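Local atomic coordinates of botulinum neurotoxin type C1 (Clostridium botulinum, PDB entry 3R4S), a protein that binds gangliosides on nerve cells through the C-terminal part of its heavy chain, as the receptor-binding portion of a zinc-endopeptidase neurotoxin. Residues Ser34-Val39 / Arg58-Val63; Leu51-Glu56 / Ser203-Met208; Ser268-Phe273 / Ile338-Leu343; Gly388-Arg393 / Val405-Gln410. One frame throughout, in Å; residues are numbered along the deposited sequence.

Interaction 1: residues Ser34-Val39 / Arg58-Val63; sequences SEEGDV and RGKVIV
Strands 34-36 and 60-63 run antiparallel, their short axes 4.8 Å apart at the closest approach and their directions 158° apart, in one sheet of the lectin-like (concanavalin-type) jelly-roll half of the receptor-binding fragment. The pairs S34-I62 and E36-K60 are hydrogen-bonded on both sides, while E35-V61 between them is a non-hydrogen-bonded pair. The straightest link, at 168°, joins I62 N to S34 O over 2.9 Å; the bond from K60 N to E36 O is equally short at 2.8 Å but bent to 137°, consistent with the strand ending at E36.

S34, E36, K60 and I62 share one face. E36 and K60 lie side by side as extended chains, K60 CG anti to its backbone N, yet the opposite charges do not touch, E36 OE1 and K60 NZ staying 4.4 Å apart. The other carboxylate oxygen, E36 OE2, touches I62 CD1 at the tip of the isoleucine. On the opposite face E35 CG runs alongside V61 CG2. From the loop after the strand, V39 crosses V61 at about a right angle, with V39 CG1 4.0 Å from V61 CG2; F49 of strand 49-52 packs against both valines. Beyond the ladder a single water fills in for a direct bond, donating to D38 O at 2.8 Å and accepting from G59 N at 2.7 Å.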
loop_
_atom_site.group_PDB
_atom_site.type_symbol
_atom_site.label_atom_id
_atom_site.label_comp_id
_atom_site.label_asym_id
_atom_site.label_seq_id
_atom_site.Cartn_x
_atom_site.Cartn_y
_atom_site.Cartn_z
ATOM N N SER A 34 -2.506 24.223 13.277
ATOM C CA SER A 34 -3.928 24.326 13.560
ATOM C C SER A 34 -4.772 23.509 12.585
ATOM O O SER A 34 -4.330 23.175 11.481
ATOM C CB SER A 34 -4.372 25.789 13.585
ATOM O OG SER A 34 -4.249 26.380 12.313
ATOM N N GLU A 35 -5.983 23.170 13.010
ATOM C CA GLU A 35 -6.927 22.444 12.169
ATOM C C GLU A 35 -8.202 23.239 11.997
ATOM O O GLU A 35 -8.643 23.934 12.914
ATOM C CB GLU A 35 -7.287 21.101 12.784
ATOM C CG GLU A 35 -6.188 20.080 12.721
ATOM C CD GLU A 35 -5.467 19.934 14.035
ATOM O OE1 GLU A 35 -5.513 18.826 14.628
ATOM O OE2 GLU A 35 -4.863 20.934 14.479
ATOM N N GLU A 36 -8.788 23.122 10.812
ATOM C CA GLU A 36 -10.086 23.702 10.511
ATOM C C GLU A 36 -10.874 22.672 9.726
ATOM O O GLU A 36 -10.297 21.898 8.963
ATOM C CB GLU A 36 -9.929 24.973 9.672
ATOM C CG GLU A 36 -9.151 26.075 10.373
ATOM C CD GLU A 36 -8.938 27.299 9.502
ATOM O OE1 GLU A 36 -9.633 27.427 8.471
ATOM O OE2 GLU A 36 -8.073 28.136 9.856
ATOM N N GLY A 37 -12.189 22.667 9.907
ATOM C CA GLY A 37 -13.049 21.771 9.162
ATOM C C GLY A 37 -12.970 20.337 9.648
ATOM O O GLY A 37 -12.603 20.068 10.789
ATOM N N ASP A 38 -13.298 19.413 8.759
ATOM C CA ASP A 38 -13.367 17.997 9.088
ATOM C C ASP A 38 -11.995 17.336 8.983
ATOM O O ASP A 38 -11.616 16.868 7.914
ATOM C CB ASP A 38 -14.355 17.305 8.140
ATOM C CG ASP A 38 -14.637 15.866 8.525
ATOM O OD1 ASP A 38 -15.549 15.268 7.916
ATOM O OD2 ASP A 38 -13.962 15.324 9.426
ATOM N N VAL A 39 -11.254 17.300 10.088
ATOM C CA VAL A 39 -9.985 16.583 10.131
ATOM C C VAL A 39 -10.098 15.398 11.071
ATOM O O VAL A 39 -10.273 15.587 12.274
ATOM C CB VAL A 39 -8.823 17.475 10.634
ATOM C CG1 VAL A 39 -7.513 16.693 10.592
ATOM C CG2 VAL A 39 -8.714 18.748 9.816
ATOM N N ARG A 58 -14.535 21.122 4.433
ATOM C CA ARG A 58 -13.497 20.112 4.295
ATOM C C ARG A 58 -12.322 20.446 5.197
ATOM O O ARG A 58 -12.084 21.611 5.519
ATOM C CB ARG A 58 -13.049 19.943 2.844
ATOM C CG ARG A 58 -12.411 21.157 2.209
ATOM C CD ARG A 58 -12.199 20.865 0.737
ATOM N NE ARG A 58 -11.535 21.947 0.031
ATOM C CZ ARG A 58 -12.156 23.030 -0.422
ATOM N NH1 ARG A 58 -13.462 23.172 -0.234
ATOM N NH2 ARG A 58 -11.470 23.970 -1.062
ATOM N N GLY A 59 -11.606 19.409 5.616
ATOM C CA GLY A 59 -10.489 19.565 6.523
ATOM C C GLY A 59 -9.332 20.354 5.944
ATOM O O GLY A 59 -9.035 20.298 4.749
ATOM N N LYS A 60 -8.660 21.075 6.827
ATOM C CA LYS A 60 -7.545 21.923 6.466
ATOM C C LYS A 60 -6.572 21.848 7.647
ATOM O O LYS A 60 -6.955 22.132 8.778
ATOM C CB LYS A 60 -8.077 23.354 6.277
ATOM C CG LYS A 60 -7.140 24.351 5.636
ATOM C CD LYS A 60 -7.858 25.702 5.434
ATOM C CE LYS A 60 -6.943 26.731 4.798
ATOM N NZ LYS A 60 -7.582 28.083 4.683
ATOM N N VAL A 61 -5.332 21.431 7.403
ATOM C CA VAL A 61 -4.313 21.466 8.441
ATOM C C VAL A 61 -3.261 22.485 8.037
ATOM O O VAL A 61 -2.668 22.370 6.970
ATOM C CB VAL A 61 -3.642 20.099 8.652
ATOM C CG1 VAL A 61 -2.495 20.214 9.653
ATOM C CG2 VAL A 61 -4.662 19.053 9.111
ATOM N N ILE A 62 -3.040 23.487 8.884
ATOM C CA ILE A 62 -2.107 24.553 8.564
ATOM C C ILE A 62 -0.890 24.513 9.484
ATOM O O ILE A 62 -1.028 24.610 10.702
ATOM C CB ILE A 62 -2.776 25.921 8.708
ATOM C CG1 ILE A 62 -4.079 25.965 7.911
ATOM C CG2 ILE A 62 -1.833 27.020 8.276
ATOM C CD1 ILE A 62 -4.853 27.240 8.112
ATOM N N VAL A 63 0.298 24.361 8.897
ATOM C CA VAL A 63 1.543 24.382 9.666
ATOM C C VAL A 63 2.236 25.716 9.426
ATOM O O VAL A 63 2.484 26.097 8.274
ATOM C CB VAL A 63 2.500 23.254 9.245
ATOM C CG1 VAL A 63 3.786 23.315 10.057
ATOM C CG2 VAL A 63 1.831 21.887 9.396
HETATM O O HOH W 1 -12.293 16.850 5.239
#

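Interaction 2: residues Leu51-Glu56 / Ser203-Met208; sequences LGSSGE and SDNINM
Two serine torsions and one asparagine torsion set up the polar half of this contact: S53 and S54 both hold OG between backbone N and carbonyl carbon (chi1 67° and 66°), and N205 places CG anti to its backbone N (chi1 170°), bringing its OD1 to the turn at 53-54. That oxygen takes the S54 backbone N-H in its carbonyl plane at 3.1 Å, and the S54 hydroxyl from above the plane, with S54 OG 3.0 Å from N205 OD1. S53 N adds only a weak, bent bond to the same oxygen. In return, S53 OG accepts a nearly straight bond from I206 N at 3.0 Å, and I206 CG1 lies against the serine.

On the strand side of the turn the backbones pair antiparallel, with G52-N207 non-hydrogen-bonded and L51-M208 hydrogen-bonded, L51 N to M208 O and M208 N to L51 O both measuring 2.8 Å. The L51 and M208 side chains point the same way, L51 CD1 meeting M208 CE at 3.9 Å, while I190 of strand 185-192 packs on I206 and M208. The chemistry thus changes from apolar packing within the jelly roll to serine and asparagine groups that bond backbone N-H groups where the sheet ladder has ended.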
loop_
_atom_site.group_PDB
_atom_site.type_symbol
_atom_site.label_atom_id
_atom_site.label_comp_id
_atom_site.label_asym_id
_atom_site.label_seq_id
_atom_site.Cartn_x
_atom_site.Cartn_y
_atom_site.Cartn_z
ATOM N N LEU A 51 -8.190 13.773 5.399
ATOM C CA LEU A 51 -8.894 14.909 4.811
ATOM C C LEU A 51 -9.780 14.479 3.646
ATOM O O LEU A 51 -9.500 13.493 2.972
ATOM C CB LEU A 51 -7.905 15.957 4.307
ATOM C CG LEU A 51 -6.867 16.496 5.283
ATOM C CD1 LEU A 51 -6.005 17.528 4.574
ATOM C CD2 LEU A 51 -7.523 17.090 6.533
ATOM N N GLY A 52 -10.848 15.233 3.409
ATOM C CA GLY A 52 -11.750 14.967 2.308
ATOM C C GLY A 52 -11.799 16.156 1.373
ATOM O O GLY A 52 -11.398 17.259 1.746
ATOM N N SER A 53 -12.290 15.937 0.158
ATOM C CA SER A 53 -12.286 16.983 -0.866
ATOM C C SER A 53 -13.604 17.747 -1.011
ATOM O O SER A 53 -13.626 18.829 -1.587
ATOM C CB SER A 53 -11.910 16.399 -2.231
ATOM O OG SER A 53 -12.916 15.520 -2.697
ATOM N N SER A 54 -14.704 17.195 -0.515
ATOM C CA SER A 54 -15.995 17.816 -0.785
ATOM C C SER A 54 -16.542 18.680 0.358
ATOM O O SER A 54 -16.423 18.340 1.534
ATOM C CB SER A 54 -17.021 16.766 -1.223
ATOM O OG SER A 54 -17.303 15.862 -0.170
ATOM N N GLY A 55 -17.129 19.815 -0.011
ATOM C CA GLY A 55 -17.806 20.679 0.942
ATOM C C GLY A 55 -16.961 21.864 1.342
ATOM O O GLY A 55 -15.747 21.860 1.145
ATOM N N GLU A 56 -17.598 22.885 1.903
ATOM C CA GLU A 56 -16.862 24.053 2.374
ATOM C C GLU A 56 -16.197 23.743 3.706
ATOM O O GLU A 56 -15.189 24.362 4.069
ATOM C CB GLU A 56 -17.779 25.277 2.507
ATOM C CG GLU A 56 -18.148 25.935 1.182
ATOM C CD GLU A 56 -18.966 27.208 1.363
ATOM O OE1 GLU A 56 -18.874 28.104 0.492
ATOM O OE2 GLU A 56 -19.697 27.314 2.377
ATOM N N SER A 203 -17.304 15.789 -9.649
ATOM C CA SER A 203 -16.692 14.468 -9.471
ATOM C C SER A 203 -16.855 13.899 -8.058
ATOM O O SER A 203 -17.366 14.565 -7.159
ATOM C CB SER A 203 -15.207 14.498 -9.866
ATOM O OG SER A 203 -15.040 14.540 -11.278
ATOM N N ASP A 204 -16.414 12.658 -7.879
ATOM C CA ASP A 204 -16.518 11.982 -6.590
ATOM C C ASP A 204 -15.594 12.604 -5.547
ATOM O O ASP A 204 -14.493 13.044 -5.864
ATOM C CB ASP A 204 -16.172 10.494 -6.739
ATOM C CG ASP A 204 -17.060 9.777 -7.748
ATOM O OD1 ASP A 204 -18.195 10.244 -7.996
ATOM O OD2 ASP A 204 -16.621 8.737 -8.286
ATOM N N ASN A 205 -16.048 12.636 -4.300
ATOM C CA ASN A 205 -15.176 12.988 -3.189
ATOM C C ASN A 205 -13.986 12.024 -3.173
ATOM O O ASN A 205 -14.125 10.839 -3.495
ATOM C CB ASN A 205 -15.960 12.937 -1.868
ATOM C CG ASN A 205 -15.063 13.061 -0.618
ATOM O OD1 ASN A 205 -14.805 14.165 -0.118
ATOM N ND2 ASN A 205 -14.625 11.918 -0.091
ATOM N N ILE A 206 -12.807 12.546 -2.854
ATOM C CA ILE A 206 -11.678 11.688 -2.532
ATOM C C ILE A 206 -11.253 11.964 -1.109
ATOM O O ILE A 206 -11.518 13.037 -0.569
ATOM C CB ILE A 206 -10.469 11.896 -3.470
ATOM C CG1 ILE A 206 -9.975 13.338 -3.408
ATOM C CG2 ILE A 206 -10.804 11.477 -4.903
ATOM C CD1 ILE A 206 -8.659 13.560 -4.159
ATOM N N ASN A 207 -10.607 10.986 -0.496
ATOM C CA ASN A 207 -9.971 11.195 0.796
ATOM C C ASN A 207 -8.464 11.135 0.644
ATOM O O ASN A 207 -7.941 10.456 -0.240
ATOM C CB ASN A 207 -10.403 10.133 1.809
ATOM C CG ASN A 207 -11.841 10.284 2.238
ATOM O OD1 ASN A 207 -12.617 9.328 2.192
ATOM N ND2 ASN A 207 -12.207 11.482 2.662
ATOM N N MET A 208 -7.764 11.840 1.520
ATOM C CA MET A 208 -6.323 11.714 1.589
ATOM C C MET A 208 -5.943 11.484 3.043
ATOM O O MET A 208 -6.450 12.166 3.935
ATOM C CB MET A 208 -5.648 12.972 1.036
ATOM C CG MET A 208 -4.138 13.019 1.257
ATOM S SD MET A 208 -3.380 14.543 0.627
ATOM C CE MET A 208 -3.896 15.746 1.861
#

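Interaction 3: residues Ser268-Phe273 / Ile338-Leu343; sequences SRQIVF and IYAIGL. With SLB (N-acetyl-beta-neuraminic acid), chain C.
The tight part of this contact is the buried apolar crossing of I271 and L343, whose side chains meet at about a right angle. I271 CG1, anti to its carbonyl carbon, comes within 3.8 Å of L343 CG, and its terminal CD1 meets the CD2 branch of the leucine; L321 of strand 317-323 touches both residues. The strands themselves are steeply inclined, 109° between directions, so regular pairing is not sustained: the bond from L343 N to R269 O, 2.8 Å long and in the carbonyl plane, is the one firm backbone link.

The more open side is at partly exposed R269, where a water enters. The aliphatic chain, extended from CG to NE, passes alongside the L343 carbonyl, with R269 CB 3.5 Å from L343 O. The guanidinium forms a salt bridge through NH2 with E345, whereas the water at its edge is held only weakly by NH1 while donating to L343 O.

The 268-269 turn, with positive phi at both residues, presents successive backbone N-H groups to the sugar. S268 N bonds SLB O7 at 3.0 Å, and R269 N bonds the N-acetyl oxygen SLB O10 at 2.9 Å. Y286 OH and A266 O bond the sugar as well, and Y265, N267, I314 and Y319 also line this sialic acid site on the beta-trefoil half of the receptor-binding fragment.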
loop_
_atom_site.group_PDB
_atom_site.type_symbol
_atom_site.label_atom_id
_atom_site.label_comp_id
_atom_site.label_asym_id
_atom_site.label_seq_id
_atom_site.Cartn_x
_atom_site.Cartn_y
_atom_site.Cartn_z
ATOM N N SER A 268 -17.587 -27.582 -7.164
ATOM C CA SER A 268 -17.411 -28.921 -6.632
ATOM C C SER A 268 -16.311 -28.909 -5.606
ATOM O O SER A 268 -15.503 -29.824 -5.556
ATOM C CB SER A 268 -17.074 -29.928 -7.734
ATOM O OG SER A 268 -18.131 -30.033 -8.667
ATOM N N ARG A 269 -16.287 -27.857 -4.793
ATOM C CA ARG A 269 -15.332 -27.732 -3.702
ATOM C C ARG A 269 -13.891 -27.521 -4.163
ATOM O O ARG A 269 -12.961 -27.557 -3.348
ATOM C CB ARG A 269 -15.418 -28.927 -2.762
ATOM C CG ARG A 269 -16.696 -28.960 -1.950
ATOM C CD ARG A 269 -16.709 -30.179 -1.058
ATOM N NE ARG A 269 -17.897 -30.207 -0.216
ATOM C CZ ARG A 269 -18.015 -30.972 0.862
ATOM N NH1 ARG A 269 -17.009 -31.763 1.227
ATOM N NH2 ARG A 269 -19.131 -30.939 1.580
ATOM N N GLN A 270 -13.712 -27.310 -5.463
ATOM C CA GLN A 270 -12.427 -26.882 -5.991
ATOM C C GLN A 270 -12.482 -25.377 -6.228
ATOM O O GLN A 270 -13.339 -24.890 -6.967
ATOM C CB GLN A 270 -12.097 -27.593 -7.298
ATOM C CG GLN A 270 -10.792 -27.110 -7.944
ATOM C CD GLN A 270 -9.631 -27.105 -6.954
ATOM O OE1 GLN A 270 -8.985 -26.075 -6.728
ATOM N NE2 GLN A 270 -9.380 -28.250 -6.340
ATOM N N ILE A 271 -11.578 -24.633 -5.595
ATOM C CA ILE A 271 -11.483 -23.196 -5.866
ATOM C C ILE A 271 -10.971 -22.976 -7.273
ATOM O O ILE A 271 -10.054 -23.668 -7.728
ATOM C CB ILE A 271 -10.559 -22.485 -4.876
ATOM C CG1 ILE A 271 -11.123 -22.616 -3.463
ATOM C CG2 ILE A 271 -10.406 -21.016 -5.264
ATOM C CD1 ILE A 271 -10.210 -22.069 -2.390
ATOM N N VAL A 272 -11.587 -22.028 -7.968
ATOM C CA VAL A 272 -11.177 -21.682 -9.323
ATOM C C VAL A 272 -11.165 -20.169 -9.471
ATOM O O VAL A 272 -11.848 -19.463 -8.733
ATOM C CB VAL A 272 -12.133 -22.284 -10.384
ATOM C CG1 VAL A 272 -12.216 -23.793 -10.222
ATOM C CG2 VAL A 272 -13.526 -21.659 -10.270
ATOM N N PHE A 273 -10.394 -19.676 -10.429
ATOM C CA PHE A 273 -10.319 -18.245 -10.661
ATOM C C PHE A 273 -11.043 -17.857 -11.939
ATOM O O PHE A 273 -10.748 -18.376 -13.015
ATOM C CB PHE A 273 -8.857 -17.785 -10.699
ATOM C CG PHE A 273 -8.162 -17.872 -9.368
ATOM C CD1 PHE A 273 -8.233 -16.826 -8.462
ATOM C CD2 PHE A 273 -7.444 -19.001 -9.022
ATOM C CE1 PHE A 273 -7.594 -16.908 -7.228
ATOM C CE2 PHE A 273 -6.801 -19.093 -7.789
ATOM C CZ PHE A 273 -6.877 -18.045 -6.893
ATOM N N ILE A 338 2.742 -31.083 -7.114
ATOM C CA ILE A 338 1.715 -30.046 -7.188
ATOM C C ILE A 338 0.383 -30.563 -6.641
ATOM O O ILE A 338 -0.099 -31.607 -7.075
ATOM C CB ILE A 338 1.471 -29.595 -8.636
ATOM C CG1 ILE A 338 2.761 -29.098 -9.287
ATOM C CG2 ILE A 338 0.421 -28.485 -8.673
ATOM C CD1 ILE A 338 3.271 -27.797 -8.676
ATOM N N TYR A 339 -0.210 -29.837 -5.695
ATOM C CA TYR A 339 -1.510 -30.218 -5.133
ATOM C C TYR A 339 -2.484 -29.058 -5.196
ATOM O O TYR A 339 -2.113 -27.909 -4.955
ATOM C CB TYR A 339 -1.374 -30.661 -3.682
ATOM C CG TYR A 339 -0.382 -31.770 -3.494
ATOM C CD1 TYR A 339 -0.794 -33.094 -3.448
ATOM C CD2 TYR A 339 0.976 -31.496 -3.373
ATOM C CE1 TYR A 339 0.116 -34.117 -3.274
ATOM C CE2 TYR A 339 1.895 -32.510 -3.200
ATOM C CZ TYR A 339 1.458 -33.819 -3.151
ATOM O OH TYR A 339 2.365 -34.838 -2.984
ATOM N N ALA A 340 -3.735 -29.358 -5.523
ATOM C CA ALA A 340 -4.761 -28.335 -5.563
ATOM C C ALA A 340 -5.119 -27.891 -4.149
ATOM O O ALA A 340 -5.088 -28.693 -3.216
ATOM C CB ALA A 340 -6.013 -28.857 -6.303
ATOM N N ILE A 341 -5.446 -26.608 -3.998
ATOM C CA ILE A 341 -6.100 -26.131 -2.787
ATOM C C ILE A 341 -7.600 -26.102 -3.045
ATOM O O ILE A 341 -8.066 -25.510 -4.017
ATOM C CB ILE A 341 -5.608 -24.730 -2.368
ATOM C CG1 ILE A 341 -4.117 -24.782 -1.996
ATOM C CG2 ILE A 341 -6.450 -24.208 -1.209
ATOM C CD1 ILE A 341 -3.470 -23.418 -1.735
ATOM N N GLY A 342 -8.357 -26.778 -2.197
ATOM C CA GLY A 342 -9.794 -26.815 -2.368
ATOM C C GLY A 342 -10.484 -26.488 -1.070
ATOM O O GLY A 342 -9.880 -25.880 -0.173
ATOM N N LEU A 343 -11.753 -26.864 -0.963
ATOM C CA LEU A 343 -12.546 -26.544 0.217
ATOM C C LEU A 343 -13.125 -27.791 0.874
ATOM O O LEU A 343 -13.656 -28.674 0.201
ATOM C CB LEU A 343 -13.671 -25.572 -0.143
ATOM C CG LEU A 343 -13.249 -24.267 -0.821
ATOM C CD1 LEU A 343 -14.407 -23.671 -1.607
ATOM C CD2 LEU A 343 -12.725 -23.273 0.205
HETATM C C1 SLB C . -23.044 -23.150 -8.910
HETATM C C2 SLB C . -22.584 -23.419 -7.502
HETATM C C3 SLB C . -21.344 -22.567 -7.210
HETATM C C4 SLB C . -20.761 -22.900 -5.840
HETATM C C5 SLB C . -20.421 -24.373 -5.797
HETATM C C6 SLB C . -21.675 -25.199 -6.100
HETATM C C7 SLB C . -21.270 -26.663 -6.196
HETATM C C8 SLB C . -22.508 -27.574 -6.238
HETATM C C9 SLB C . -22.119 -29.049 -6.279
HETATM C C10 SLB C . -19.001 -25.296 -4.020
HETATM C C11 SLB C . -18.878 -25.493 -2.541
HETATM N N5 SLB C . -20.108 -24.659 -4.403
HETATM O O1A SLB C . -22.420 -23.649 -9.877
HETATM O O1B SLB C . -24.037 -22.405 -9.057
HETATM O O2 SLB C . -23.647 -23.027 -6.627
HETATM O O4 SLB C . -19.568 -22.145 -5.603
HETATM O O6 SLB C . -22.324 -24.821 -7.330
HETATM O O7 SLB C . -20.486 -26.793 -7.396
HETATM O O8 SLB C . -23.346 -27.336 -5.098
HETATM O O9 SLB C . -21.835 -29.400 -7.639
HETATM O O10 SLB C . -18.145 -25.687 -4.808
HETATM O O HOH W 2 -13.842 -31.636 -0.075
#

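Interaction 4: residues Gly388-Arg393 / Val405-Gln410; sequences GTYRFR and VPTVKQ
Y390, F392, V405 and T407 face one another between two segments whose directions differ by 97°, on either side of the G388-V405 pair of one hairpin, and each pair meets at a different inclination. F392 and V405 reach toward each other tip to tip: F392 CE2 lies 3.6 Å from V405 CG1, the methyl anti to the valine carbonyl carbon (chi1 -59°). Y390 crosses V405 obliquely, its CD2 3.8 Å from the other branch, V405 CG2. Against T407 the tyrosine stands at about a right angle, with Y390 CE2 3.6 Å from T407 CG2. V405 lies between the two rings: CG1 meets F392, while CG2 touches Y390 and also reaches F392.

The threonine torsion (chi1 61°) sends CG2 to the ring and leaves OG1 for a bridging water, which lies 2.9 Å from T407 OG1 and, in the plane of the tyrosine ring, 2.8 Å from Y390 OH.

Where the two segments meet, G388 and V405 form their one bridged pair, V405 N reaching G388 O at 2.9 Å in a nearly straight bond. M328 packs on both aromatic rings. Pairing continues beyond, Y390 with Y403 and T407 with S386, in a strongly bent hairpin, 381-392/401-409, of the beta-trefoil half.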
loop_
_atom_site.group_PDB
_atom_site.type_symbol
_atom_site.label_atom_id
_atom_site.label_comp_id
_atom_site.label_asym_id
_atom_site.label_seq_id
_atom_site.Cartn_x
_atom_site.Cartn_y
_atom_site.Cartn_z
ATOM N N GLY A 388 -2.014 -22.061 -10.977
ATOM C CA GLY A 388 -1.776 -22.570 -12.316
ATOM C C GLY A 388 -3.006 -23.172 -12.983
ATOM O O GLY A 388 -4.086 -23.264 -12.384
ATOM N N THR A 389 -2.834 -23.598 -14.230
ATOM C CA THR A 389 -3.938 -24.137 -15.013
ATOM C C THR A 389 -3.850 -25.656 -15.077
ATOM O O THR A 389 -2.885 -26.197 -15.600
ATOM C CB THR A 389 -3.922 -23.559 -16.431
ATOM O OG1 THR A 389 -4.126 -22.144 -16.357
ATOM C CG2 THR A 389 -5.025 -24.190 -17.300
ATOM N N TYR A 390 -4.849 -26.337 -14.524
ATOM C CA TYR A 390 -4.853 -27.798 -14.499
ATOM C C TYR A 390 -6.190 -28.401 -14.942
ATOM O O TYR A 390 -7.216 -27.712 -14.985
ATOM C CB TYR A 390 -4.453 -28.302 -13.110
ATOM C CG TYR A 390 -3.085 -27.815 -12.688
ATOM C CD1 TYR A 390 -1.946 -28.554 -12.970
ATOM C CD2 TYR A 390 -2.933 -26.597 -12.026
ATOM C CE1 TYR A 390 -0.687 -28.100 -12.599
ATOM C CE2 TYR A 390 -1.674 -26.134 -11.649
ATOM C CZ TYR A 390 -0.561 -26.893 -11.934
ATOM O OH TYR A 390 0.678 -26.447 -11.561
ATOM N N ARG A 391 -6.169 -29.688 -15.274
ATOM C CA ARG A 391 -7.349 -30.370 -15.815
ATOM C C ARG A 391 -8.178 -31.038 -14.721
ATOM O O ARG A 391 -7.668 -31.852 -13.961
ATOM C CB ARG A 391 -6.926 -31.413 -16.851
ATOM C CG ARG A 391 -6.425 -30.830 -18.157
ATOM C CD ARG A 391 -7.500 -30.915 -19.240
ATOM N NE ARG A 391 -7.080 -30.230 -20.455
ATOM C CZ ARG A 391 -7.888 -29.875 -21.449
ATOM N NH1 ARG A 391 -9.192 -30.137 -21.392
ATOM N NH2 ARG A 391 -7.383 -29.248 -22.507
ATOM N N PHE A 392 -9.458 -30.689 -14.650
ATOM C CA PHE A 392 -10.368 -31.268 -13.668
ATOM C C PHE A 392 -11.688 -31.648 -14.332
ATOM O O PHE A 392 -12.006 -31.194 -15.434
ATOM C CB PHE A 392 -10.722 -30.259 -12.564
ATOM C CG PHE A 392 -9.568 -29.827 -11.698
ATOM C CD1 PHE A 392 -9.335 -30.441 -10.470
ATOM C CD2 PHE A 392 -8.755 -28.772 -12.079
ATOM C CE1 PHE A 392 -8.288 -30.023 -9.655
ATOM C CE2 PHE A 392 -7.714 -28.345 -11.267
ATOM C CZ PHE A 392 -7.476 -28.967 -10.061
ATOM N N ARG A 393 -12.469 -32.458 -13.627
ATOM C CA ARG A 393 -13.875 -32.647 -13.937
ATOM C C ARG A 393 -14.646 -32.048 -12.772
ATOM O O ARG A 393 -14.678 -32.617 -11.684
ATOM C CB ARG A 393 -14.223 -34.133 -14.065
ATOM C CG ARG A 393 -13.527 -34.852 -15.212
ATOM C CD ARG A 393 -14.033 -36.304 -15.349
ATOM N NE ARG A 393 -13.420 -36.956 -16.504
ATOM C CZ ARG A 393 -12.306 -37.676 -16.451
ATOM N NH1 ARG A 393 -11.677 -37.852 -15.295
ATOM N NH2 ARG A 393 -11.821 -38.220 -17.555
ATOM N N VAL A 405 -6.454 -22.546 -10.891
ATOM C CA VAL A 405 -6.725 -22.957 -9.516
ATOM C C VAL A 405 -5.552 -22.631 -8.593
ATOM O O VAL A 405 -4.410 -22.590 -9.047
ATOM C CB VAL A 405 -6.986 -24.481 -9.439
ATOM C CG1 VAL A 405 -8.168 -24.857 -10.325
ATOM C CG2 VAL A 405 -5.738 -25.279 -9.860
ATOM N N PRO A 406 -5.831 -22.395 -7.294
ATOM C CA PRO A 406 -4.712 -22.228 -6.365
ATOM C C PRO A 406 -4.075 -23.577 -6.089
ATOM O O PRO A 406 -4.764 -24.611 -6.084
ATOM C CB PRO A 406 -5.386 -21.674 -5.102
ATOM C CG PRO A 406 -6.752 -22.271 -5.121
ATOM C CD PRO A 406 -7.136 -22.351 -6.602
ATOM N N THR A 407 -2.765 -23.581 -5.880
ATOM C CA THR A 407 -2.040 -24.828 -5.642
ATOM C C THR A 407 -1.024 -24.687 -4.524
ATOM O O THR A 407 -0.678 -23.567 -4.107
ATOM C CB THR A 407 -1.234 -25.266 -6.882
ATOM O OG1 THR A 407 -0.263 -24.254 -7.196
ATOM C CG2 THR A 407 -2.150 -25.497 -8.093
ATOM N N VAL A 408 -0.550 -25.837 -4.050
ATOM C CA VAL A 408 0.644 -25.922 -3.219
ATOM C C VAL A 408 1.688 -26.703 -4.003
ATOM O O VAL A 408 1.403 -27.782 -4.520
ATOM C CB VAL A 408 0.382 -26.656 -1.890
ATOM C CG1 VAL A 408 1.691 -26.834 -1.104
ATOM C CG2 VAL A 408 -0.667 -25.905 -1.054
ATOM N N LYS A 409 2.881 -26.137 -4.120
ATOM C CA LYS A 409 4.029 -26.830 -4.681
ATOM C C LYS A 409 4.884 -27.313 -3.516
ATOM O O LYS A 409 5.411 -26.503 -2.751
ATOM C CB LYS A 409 4.840 -25.867 -5.555
ATOM C CG LYS A 409 6.207 -26.389 -5.994
ATOM C CD LYS A 409 6.080 -27.719 -6.713
ATOM C CE LYS A 409 7.354 -28.074 -7.481
ATOM N NZ LYS A 409 8.514 -28.231 -6.570
ATOM N N GLN A 410 5.002 -28.627 -3.363
ATOM C CA GLN A 410 5.892 -29.191 -2.354
ATOM C C GLN A 410 7.206 -29.638 -3.009
ATOM O O GLN A 410 7.666 -29.008 -3.972
ATOM C CB GLN A 410 5.198 -30.311 -1.563
ATOM C CG GLN A 410 3.936 -29.828 -0.841
ATOM C CD GLN A 410 3.451 -30.772 0.245
ATOM O OE1 GLN A 410 3.372 -31.985 0.050
ATOM N NE2 GLN A 410 3.108 -30.214 1.392
HETATM O O HOH W 3 0.964 -24.242 -9.813
#

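How the interactions relate
The four contacts form two groups in the two halves of the fragment. Interactions 1 and 2 have centres 13 Å apart and touch directly: R58 CB meets G52 O at 3.3 Å, and V39 CG2 packs on L51 CD2 at 3.9 Å. Interactions 3 and 4, centres 7 Å apart, belong to the trefoil, where neighbouring strands 338-345 and 401-409 join them through a probable hydrogen bond from V408 N to Y339 O, 2.7 Å. Interaction 3 contacts SLB directly, whereas the V405 side chain of interaction 4 is about 11 Å from it. The L343 side chain is about 11 Å from the second sugar, SIA. Between the groups, interactions 2 and 3 have centres 42 Å apart.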